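PDB 5CEF: aspartate-semialdehyde dehydrogenase from Cryptococcus neoformans var. neoformans JEC21, which catalyses the NADPH-dependent reductive dephosphorylation of 4-phospho-L-aspartate to L-aspartate semialdehyde, the second step in making the aspartate family of amino acids. Local coordinates for residues S133-I138 / A357-E362; Y140-L145 / K149-T154. All coordinates share one frame; numbering follows the deposited sequence.

Contact 1: residues S133-I138 / A357-E362; sequences SHLSII and AEIAVE
Leu135 meets Ile359 and Ala360 in a small, buried, purely apolar contact between the 3-10 turn that leads into helix 138-145 and the last turns of helix 349-362, near the C-terminus of the chain. The two segments bury 92 Å² between them, and more than half of it belongs to Leu135. The backbones stay apart, the nearest alpha carbons, Leu135 CA and Ala360 CA, being 7.5 Å from each other; side chains bridge the gap, Leu135 contributing most. Its CB is directed at the helix, and CG lies opposite the carbonyl carbon (chi1 -69°); with chi2 near 170° this extends the CD1 branch as the foremost atom. Leu135 CD1 reaches Ile359 CG2 at 3.9 Å, the isoleucine offering its short methyl branch rather than its longer CG1 arm. The same leucine methyl lies 4.1 Å from Ala360 CA and 4.3 Å from Ala360 CB, resting against the helix where the small alanine lets it come close to the main chain. Strand 151-155 and Tyr111 of strand 109-112 lie against the contact, Tyr111 touching both Leu135 and Ala360. Around it, His134 NE2 is hydrogen-bonded to Gly225 O, while Glu358 of the helix bonds through OE2 to His31 and Ser294. Joining a turn before one helix to a helix 219 residues further on, the contact belongs to the hydrophobic layer over one face of the parallel sheet in the Rossmann-type NAD-binding domain, to which the C-terminal helix returns.

Contact 2: residues Y140-L145 / K149-T154; sequences YQREQL and KGYIVT
Helix 140-145 runs at 135° to strand 151-154, their axes 8.9 Å apart at the closest, with Arg142 opposite Tyr151 in the backbone register. Gln141 makes a two-point amide grip on one strand residue: Ile152 N donates to Gln141 OE1 at 2.9 Å, and Gln141 NE2 donates almost straight (175°) to Ile152 O at 3.2 Å. The glutamine thus pairs with the main chain much as an adjacent strand would. It gets there as an extended arm, CG anti to the backbone N (chi1 179°), with Ile152 O lying in its amide plane. The Tyr151 ring stands nearly perpendicular to that amide, with Gln141 OE1 packed against Tyr151 CB at 3.5 Å. Arg104 NH1 of helix 93-105 also donates to Gln141 OE1, a second bond that should help fix the amide's orientation. The next residue, Arg142, reaches with its extended chain to the loop residue Lys149, just ahead of the strand. Arg142 NH2 bonds to Lys149 O at 2.9 Å, and Arg142 NE adds a weak bond to the same oxygen, which lies at the guanidinium edge. Arg142 CG rests on Gly150 O at 3.4 Å, while Arg142 NH2 lies 3.9 Å from Tyr151 CE2, at the edge of the tyrosine ring. The tyrosine hydroxyl is hydrogen-bonded to that of Tyr111. Asp107 OD1 accepts hydrogen bonds from the backbone N of Lys149 and of Gly150. The helix is the connection of the beta-alpha-beta unit 125-126, 138-145, 151-155, and strand 151-155 enters the parallel sheet between strands 109-112 and 125-126.

How the contacts relate
Contacts 1 and 2 lie 12 Å apart, centre to centre, and touch through side-chain packing. The strand of contact 2 sends Tyr151 and Val153 into the turn and helix of contact 1: Ile138 CD1 packs on Tyr151 CD1 at 3.5 Å, Leu135 CD2 on Val153 CG2 at 4.0 Å, and Ala360 CB approaches Tyr151 OH at 3.7 Å. In sequence, contact 2 is local, whereas contact 1 brings the distant C-terminal helix against the same unit. Contact 1 lies away from the active-site and cofactor-binding residues; in contact 2 the side chain of Ile152 is about 10 Å from that of Leu91, a probable NADP-binding residue.

Contact 1: residues S133-I138 / A357-E362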
ATOM      1  N   SER A 133      32.685  23.635   5.953  1.00 30.35           N
ATOM      2  CA  SER A 133      33.743  24.342   6.669  1.00 31.80           C
ATOM      3  C   SER A 133      34.510  23.419   7.621  1.00 30.54           C
ATOM      4  O   SER A 133      35.645  23.720   8.004  1.00 32.12           O
ATOM      5  CB  SER A 133      33.169  25.510   7.476  1.00 35.01           C
ATOM      6  OG  SER A 133      32.141  25.061   8.342  1.00 37.73           O
ATOM      7  N   HIS A 134      33.903  22.304   8.023  1.00 29.29           N
ATOM      8  CA  HIS A 134      34.578  21.423   8.971  1.00 29.08           C
ATOM      9  C   HIS A 134      35.777  20.711   8.363  1.00 31.53           C
ATOM     10  O   HIS A 134      36.554  20.058   9.081  1.00 29.60           O
ATOM     11  CB  HIS A 134      33.612  20.439   9.597  1.00 28.00           C
ATOM     12  CG  HIS A 134      32.646  21.079  10.538  1.00 29.76           C
ATOM     13  ND1 HIS A 134      31.900  20.359  11.443  1.00 29.95           N
ATOM     14  CD2 HIS A 134      32.304  22.376  10.714  1.00 30.84           C
ATOM     15  CE1 HIS A 134      31.112  21.183  12.112  1.00 31.56           C
ATOM     16  NE2 HIS A 134      31.336  22.412  11.687  1.00 31.91           N
ATOM     17  N   LEU A 135      35.948  20.839   7.048  1.00 31.08           N
ATOM     18  CA  LEU A 135      37.202  20.407   6.425  1.00 32.39           C
ATOM     19  C   LEU A 135      38.448  21.096   7.030  1.00 32.04           C
ATOM     20  O   LEU A 135      39.561  20.577   6.917  1.00 32.28           O
ATOM     21  CB  LEU A 135      37.146  20.625   4.911  1.00 32.76           C
ATOM     22  CG  LEU A 135      36.160  19.700   4.187  1.00 34.11           C
ATOM     23  CD1 LEU A 135      35.994  20.135   2.750  1.00 36.40           C
ATOM     24  CD2 LEU A 135      36.575  18.248   4.266  1.00 35.84           C
ATOM     25  N   SER A 136      38.262  22.229   7.704  1.00 30.28           N
ATOM     26  CA  SER A 136      39.378  22.932   8.335  1.00 30.94           C
ATOM     27  C   SER A 136      40.184  22.098   9.336  1.00 30.81           C
ATOM     28  O   SER A 136      41.341  22.422   9.599  1.00 31.38           O
ATOM     29  CB  SER A 136      38.889  24.193   9.037  1.00 30.67           C
ATOM     30  OG  SER A 136      38.250  23.857  10.242  1.00 35.52           O
ATOM     31  N   ILE A 137      39.606  21.013   9.856  1.00 29.62           N
ATOM     32  CA  ILE A 137      40.310  20.125  10.787  1.00 28.36           C
ATOM     33  C   ILE A 137      41.192  19.081  10.107  1.00 30.84           C
ATOM     34  O   ILE A 137      41.891  18.331  10.788  1.00 32.44           O
ATOM     35  CB  ILE A 137      39.313  19.414  11.743  1.00 28.17           C
ATOM     36  CG1 ILE A 137      39.979  19.001  13.044  1.00 29.75           C
ATOM     37  CG2 ILE A 137      38.685  18.199  11.095  1.00 28.70           C
ATOM     38  CD1 ILE A 137      39.041  18.363  14.047  1.00 30.92           C
ATOM     39  N   ILE A 138      41.158  18.991   8.784  1.00 32.51           N
ATOM     40  CA  ILE A 138      41.854  17.890   8.091  1.00 32.89           C
ATOM     41  C   ILE A 138      43.388  17.911   8.250  1.00 35.03           C
ATOM     42  O   ILE A 138      43.994  16.861   8.487  1.00 33.80           O
ATOM     43  CB  ILE A 138      41.456  17.834   6.594  1.00 32.20           C
ATOM     44  CG1 ILE A 138      39.979  17.458   6.444  1.00 32.18           C
ATOM     45  CG2 ILE A 138      42.289  16.809   5.851  1.00 32.96           C
ATOM     46  CD1 ILE A 138      39.619  16.114   7.040  1.00 33.95           C
ATOM     47  N   ALA A 357      33.114  15.522  -1.652  1.00 28.37           N
ATOM     48  CA  ALA A 357      34.393  15.407  -2.329  1.00 30.75           C
ATOM     49  C   ALA A 357      34.647  16.577  -3.285  1.00 26.95           C
ATOM     50  O   ALA A 357      35.749  17.090  -3.329  1.00 23.69           O
ATOM     51  CB  ALA A 357      34.460  14.082  -3.079  1.00 32.13           C
ATOM     52  N   GLU A 358      33.616  17.013  -4.009  1.00 26.62           N
ATOM     53  CA  GLU A 358      33.759  18.162  -4.926  1.00 26.99           C
ATOM     54  C   GLU A 358      34.239  19.389  -4.142  1.00 26.84           C
ATOM     55  O   GLU A 358      35.161  20.073  -4.565  1.00 27.90           O
ATOM     56  CB  GLU A 358      32.462  18.471  -5.682  1.00 24.65           C
ATOM     57  CG  GLU A 358      31.984  17.355  -6.608  1.00 24.90           C
ATOM     58  CD  GLU A 358      30.634  17.622  -7.265  1.00 24.82           C
ATOM     59  OE1 GLU A 358      30.024  18.646  -6.939  1.00 25.25           O
ATOM     60  OE2 GLU A 358      30.180  16.831  -8.135  1.00 27.16           O
ATOM     61  N   ILE A 359      33.651  19.625  -2.983  1.00 26.52           N
ATOM     62  CA  ILE A 359      34.083  20.725  -2.152  1.00 27.04           C
ATOM     63  C   ILE A 359      35.556  20.579  -1.725  1.00 28.54           C
ATOM     64  O   ILE A 359      36.331  21.556  -1.732  1.00 30.12           O
ATOM     65  CB  ILE A 359      33.202  20.847  -0.915  1.00 28.62           C
ATOM     66  CG1 ILE A 359      31.802  21.269  -1.356  1.00 30.74           C
ATOM     67  CG2 ILE A 359      33.760  21.880   0.069  1.00 27.77           C
ATOM     68  CD1 ILE A 359      30.743  21.001  -0.300  1.00 30.71           C
ATOM     69  N   ALA A 360      35.965  19.380  -1.355  1.00 27.96           N
ATOM     70  CA  ALA A 360      37.369  19.158  -0.960  1.00 30.12           C
ATOM     71  C   ALA A 360      38.333  19.416  -2.118  1.00 30.60           C
ATOM     72  O   ALA A 360      39.456  19.864  -1.918  1.00 32.41           O
ATOM     73  CB  ALA A 360      37.550  17.742  -0.419  1.00 29.45           C
ATOM     74  N   VAL A 361      37.887  19.117  -3.330  1.00 32.75           N
ATOM     75  CA  VAL A 361      38.647  19.458  -4.510  1.00 35.57           C
ATOM     76  C   VAL A 361      38.811  20.978  -4.580  1.00 36.18           C
ATOM     77  O   VAL A 361      39.926  21.464  -4.676  1.00 35.77           O
ATOM     78  CB  VAL A 361      37.995  18.897  -5.783  1.00 39.24           C
ATOM     79  CG1 VAL A 361      38.660  19.488  -6.999  1.00 37.93           C
ATOM     80  CG2 VAL A 361      38.080  17.359  -5.808  1.00 38.80           C
ATOM     81  N   GLU A 362      37.729  21.734  -4.449  1.00 34.12           N
ATOM     82  CA  GLU A 362      37.851  23.195  -4.452  1.00 37.23           C
ATOM     83  C   GLU A 362      38.779  23.752  -3.356  1.00 39.40           C
ATOM     84  O   GLU A 362      39.387  24.775  -3.553  1.00 39.56           O
ATOM     85  CB  GLU A 362      36.483  23.858  -4.342  1.00 37.87           C
ATOM     86  CG  GLU A 362      35.565  23.581  -5.529  1.00 40.48           C
ATOM     87  CD  GLU A 362      36.120  24.053  -6.844  1.00 44.64           C
ATOM     88  OE1 GLU A 362      36.389  25.269  -6.946  1.00 53.96           O
ATOM     89  OE2 GLU A 362      36.306  23.229  -7.754  1.00 49.26           O
TER

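Contact 2: residues Y140-L145 / K149-T154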
ATOM      1  N   TYR A 140      45.118  18.909  10.734  1.00 42.36           N
ATOM      2  CA  TYR A 140      45.357  18.358  12.064  1.00 42.61           C
ATOM      3  C   TYR A 140      45.153  16.838  12.126  1.00 41.59           C
ATOM      4  O   TYR A 140      45.885  16.135  12.839  1.00 42.13           O
ATOM      5  CB  TYR A 140      44.488  19.078  13.115  1.00 43.70           C
ATOM      6  CG  TYR A 140      44.828  18.666  14.522  1.00 46.43           C
ATOM      7  CD1 TYR A 140      46.079  18.964  15.071  1.00 48.94           C
ATOM      8  CD2 TYR A 140      43.935  17.936  15.298  1.00 50.64           C
ATOM      9  CE1 TYR A 140      46.417  18.585  16.361  1.00 47.43           C
ATOM     10  CE2 TYR A 140      44.269  17.542  16.592  1.00 50.24           C
ATOM     11  CZ  TYR A 140      45.508  17.885  17.114  1.00 46.84           C
ATOM     12  OH  TYR A 140      45.850  17.484  18.363  1.00 43.53           O
ATOM     13  N   GLN A 141      44.172  16.321  11.390  1.00 39.48           N
ATOM     14  CA  GLN A 141      43.928  14.865  11.369  1.00 38.22           C
ATOM     15  C   GLN A 141      45.129  14.175  10.767  1.00 37.73           C
ATOM     16  O   GLN A 141      45.601  13.165  11.291  1.00 35.22           O
ATOM     17  CB  GLN A 141      42.633  14.472  10.600  1.00 36.34           C
ATOM     18  CG  GLN A 141      42.393  12.960  10.568  1.00 36.80           C
ATOM     19  CD  GLN A 141      41.275  12.465   9.621  1.00 36.56           C
ATOM     20  OE1 GLN A 141      41.353  11.345   9.089  1.00 34.31           O
ATOM     21  NE2 GLN A 141      40.219  13.240   9.479  1.00 34.34           N
ATOM     22  N   ARG A 142      45.600  14.713   9.642  1.00 40.22           N
ATOM     23  CA  ARG A 142      46.811  14.217   8.974  1.00 41.04           C
ATOM     24  C   ARG A 142      48.032  14.244   9.888  1.00 41.17           C
ATOM     25  O   ARG A 142      48.692  13.214  10.097  1.00 42.24           O
ATOM     26  CB  ARG A 142      47.124  15.072   7.765  1.00 38.82           C
ATOM     27  CG  ARG A 142      46.220  14.810   6.592  1.00 39.03           C
ATOM     28  CD  ARG A 142      46.344  15.922   5.570  1.00 37.85           C
ATOM     29  NE  ARG A 142      45.792  15.513   4.287  1.00 41.24           N
ATOM     30  CZ  ARG A 142      45.572  16.338   3.262  1.00 40.48           C
ATOM     31  NH1 ARG A 142      45.870  17.630   3.361  1.00 39.10           N
ATOM     32  NH2 ARG A 142      45.055  15.866   2.142  1.00 37.45           N
ATOM     33  N   GLU A 143      48.307  15.413  10.449  1.00 40.93           N
ATOM     34  CA  GLU A 143      49.442  15.570  11.342  1.00 46.01           C
ATOM     35  C   GLU A 143      49.389  14.531  12.465  1.00 43.52           C
ATOM     36  O   GLU A 143      50.360  13.816  12.673  1.00 40.54           O
ATOM     37  CB  GLU A 143      49.497  16.984  11.889  1.00 52.12           C
ATOM     38  CG  GLU A 143      50.439  17.170  13.072  1.00 62.70           C
ATOM     39  CD  GLU A 143      50.137  18.444  13.846  1.00 70.10           C
ATOM     40  OE1 GLU A 143      50.014  18.373  15.108  1.00 59.77           O
ATOM     41  OE2 GLU A 143      49.975  19.497  13.166  1.00 70.20           O
ATOM     42  N   GLN A 144      48.227  14.359  13.106  1.00 44.19           N
ATOM     43  CA  GLN A 144      48.106  13.385  14.206  1.00 41.19           C
ATOM     44  C   GLN A 144      48.294  11.925  13.811  1.00 41.30           C
ATOM     45  O   GLN A 144      48.598  11.098  14.669  1.00 36.86           O
ATOM     46  CB  GLN A 144      46.776  13.498  14.903  1.00 39.68           C
ATOM     47  CG  GLN A 144      46.607  14.814  15.597  1.00 45.05           C
ATOM     48  CD  GLN A 144      47.472  14.897  16.837  1.00 46.88           C
ATOM     49  OE1 GLN A 144      47.318  14.101  17.761  1.00 47.75           O
ATOM     50  NE2 GLN A 144      48.365  15.880  16.871  1.00 46.80           N
ATOM     51  N   LEU A 145      48.091  11.598  12.543  1.00 43.29           N
ATOM     52  CA  LEU A 145      48.279  10.224  12.085  1.00 48.00           C
ATOM     53  C   LEU A 145      49.604  10.030  11.331  1.00 49.79           C
ATOM     54  O   LEU A 145      49.878   8.946  10.834  1.00 52.08           O
ATOM     55  CB  LEU A 145      47.135   9.827  11.169  1.00 49.63           C
ATOM     56  CG  LEU A 145      45.756   9.805  11.808  1.00 50.96           C
ATOM     57  CD1 LEU A 145      44.670   9.756  10.751  1.00 52.49           C
ATOM     58  CD2 LEU A 145      45.620   8.613  12.739  1.00 52.34           C
ATOM     59  N   LYS A 149      48.912  12.924   2.992  1.00 52.50           N
ATOM     60  CA  LYS A 149      47.805  13.031   2.040  1.00 53.27           C
ATOM     61  C   LYS A 149      46.463  12.449   2.564  1.00 52.28           C
ATOM     62  O   LYS A 149      45.393  13.036   2.373  1.00 56.62           O
ATOM     63  CB  LYS A 149      48.243  12.335   0.751  1.00 56.37           C
ATOM     64  CG  LYS A 149      47.187  12.242  -0.328  1.00 63.18           C
ATOM     65  CD  LYS A 149      47.792  12.248  -1.736  1.00 70.83           C
ATOM     66  CE  LYS A 149      48.776  11.112  -2.004  1.00 74.88           C
ATOM     67  NZ  LYS A 149      48.133   9.761  -2.001  1.00 74.54           N
ATOM     68  N   GLY A 150      46.509  11.321   3.267  1.00 50.32           N
ATOM     69  CA  GLY A 150      45.291  10.592   3.623  1.00 46.46           C
ATOM     70  C   GLY A 150      44.454  11.186   4.756  1.00 44.08           C
ATOM     71  O   GLY A 150      44.987  11.784   5.689  1.00 49.70           O
ATOM     72  N   TYR A 151      43.148  10.940   4.686  1.00 37.77           N
ATOM     73  CA  TYR A 151      42.225  11.236   5.766  1.00 34.16           C
ATOM     74  C   TYR A 151      40.857  10.561   5.533  1.00 32.28           C
ATOM     75  O   TYR A 151      40.592   9.991   4.463  1.00 30.57           O
ATOM     76  CB  TYR A 151      42.038  12.732   5.910  1.00 33.25           C
ATOM     77  CG  TYR A 151      41.308  13.389   4.751  1.00 34.55           C
ATOM     78  CD1 TYR A 151      39.902  13.495   4.703  1.00 34.83           C
ATOM     79  CD2 TYR A 151      42.031  13.940   3.703  1.00 35.68           C
ATOM     80  CE1 TYR A 151      39.264  14.111   3.606  1.00 36.01           C
ATOM     81  CE2 TYR A 151      41.418  14.564   2.635  1.00 30.54           C
ATOM     82  CZ  TYR A 151      40.053  14.654   2.589  1.00 35.74           C
ATOM     83  OH  TYR A 151      39.528  15.281   1.484  1.00 38.24           O
ATOM     84  N   ILE A 152      40.017  10.621   6.563  1.00 32.03           N
ATOM     85  CA  ILE A 152      38.645  10.160   6.497  1.00 32.36           C
ATOM     86  C   ILE A 152      37.660  11.294   6.779  1.00 32.72           C
ATOM     87  O   ILE A 152      37.853  12.086   7.717  1.00 33.68           O
ATOM     88  CB  ILE A 152      38.388   9.014   7.504  1.00 32.02           C
ATOM     89  CG1 ILE A 152      38.979   7.727   6.964  1.00 34.79           C
ATOM     90  CG2 ILE A 152      36.909   8.804   7.714  1.00 30.99           C
ATOM     91  CD1 ILE A 152      39.115   6.626   7.996  1.00 36.79           C
ATOM     92  N   VAL A 153      36.616  11.359   5.944  1.00 31.70           N
ATOM     93  CA  VAL A 153      35.440  12.198   6.181  1.00 28.01           C
ATOM     94  C   VAL A 153      34.248  11.312   6.074  1.00 28.09           C
ATOM     95  O   VAL A 153      34.188  10.447   5.194  1.00 31.26           O
ATOM     96  CB  VAL A 153      35.293  13.297   5.126  1.00 27.02           C
ATOM     97  CG1 VAL A 153      33.936  13.938   5.237  1.00 28.60           C
ATOM     98  CG2 VAL A 153      36.367  14.341   5.298  1.00 27.98           C
ATOM     99  N   THR A 154      33.305  11.473   6.985  1.00 28.96           N
ATOM    100  CA  THR A 154      32.093  10.695   6.927  1.00 30.44           C
ATOM    101  C   THR A 154      30.936  11.573   6.507  1.00 31.98           C
ATOM    102  O   THR A 154      30.832  12.711   6.895  1.00 31.45           O
ATOM    103  CB  THR A 154      31.727  10.057   8.264  1.00 35.13           C
ATOM    104  OG1 THR A 154      31.654  11.080   9.261  1.00 40.62           O
ATOM    105  CG2 THR A 154      32.742   9.038   8.655  1.00 35.42           C
TER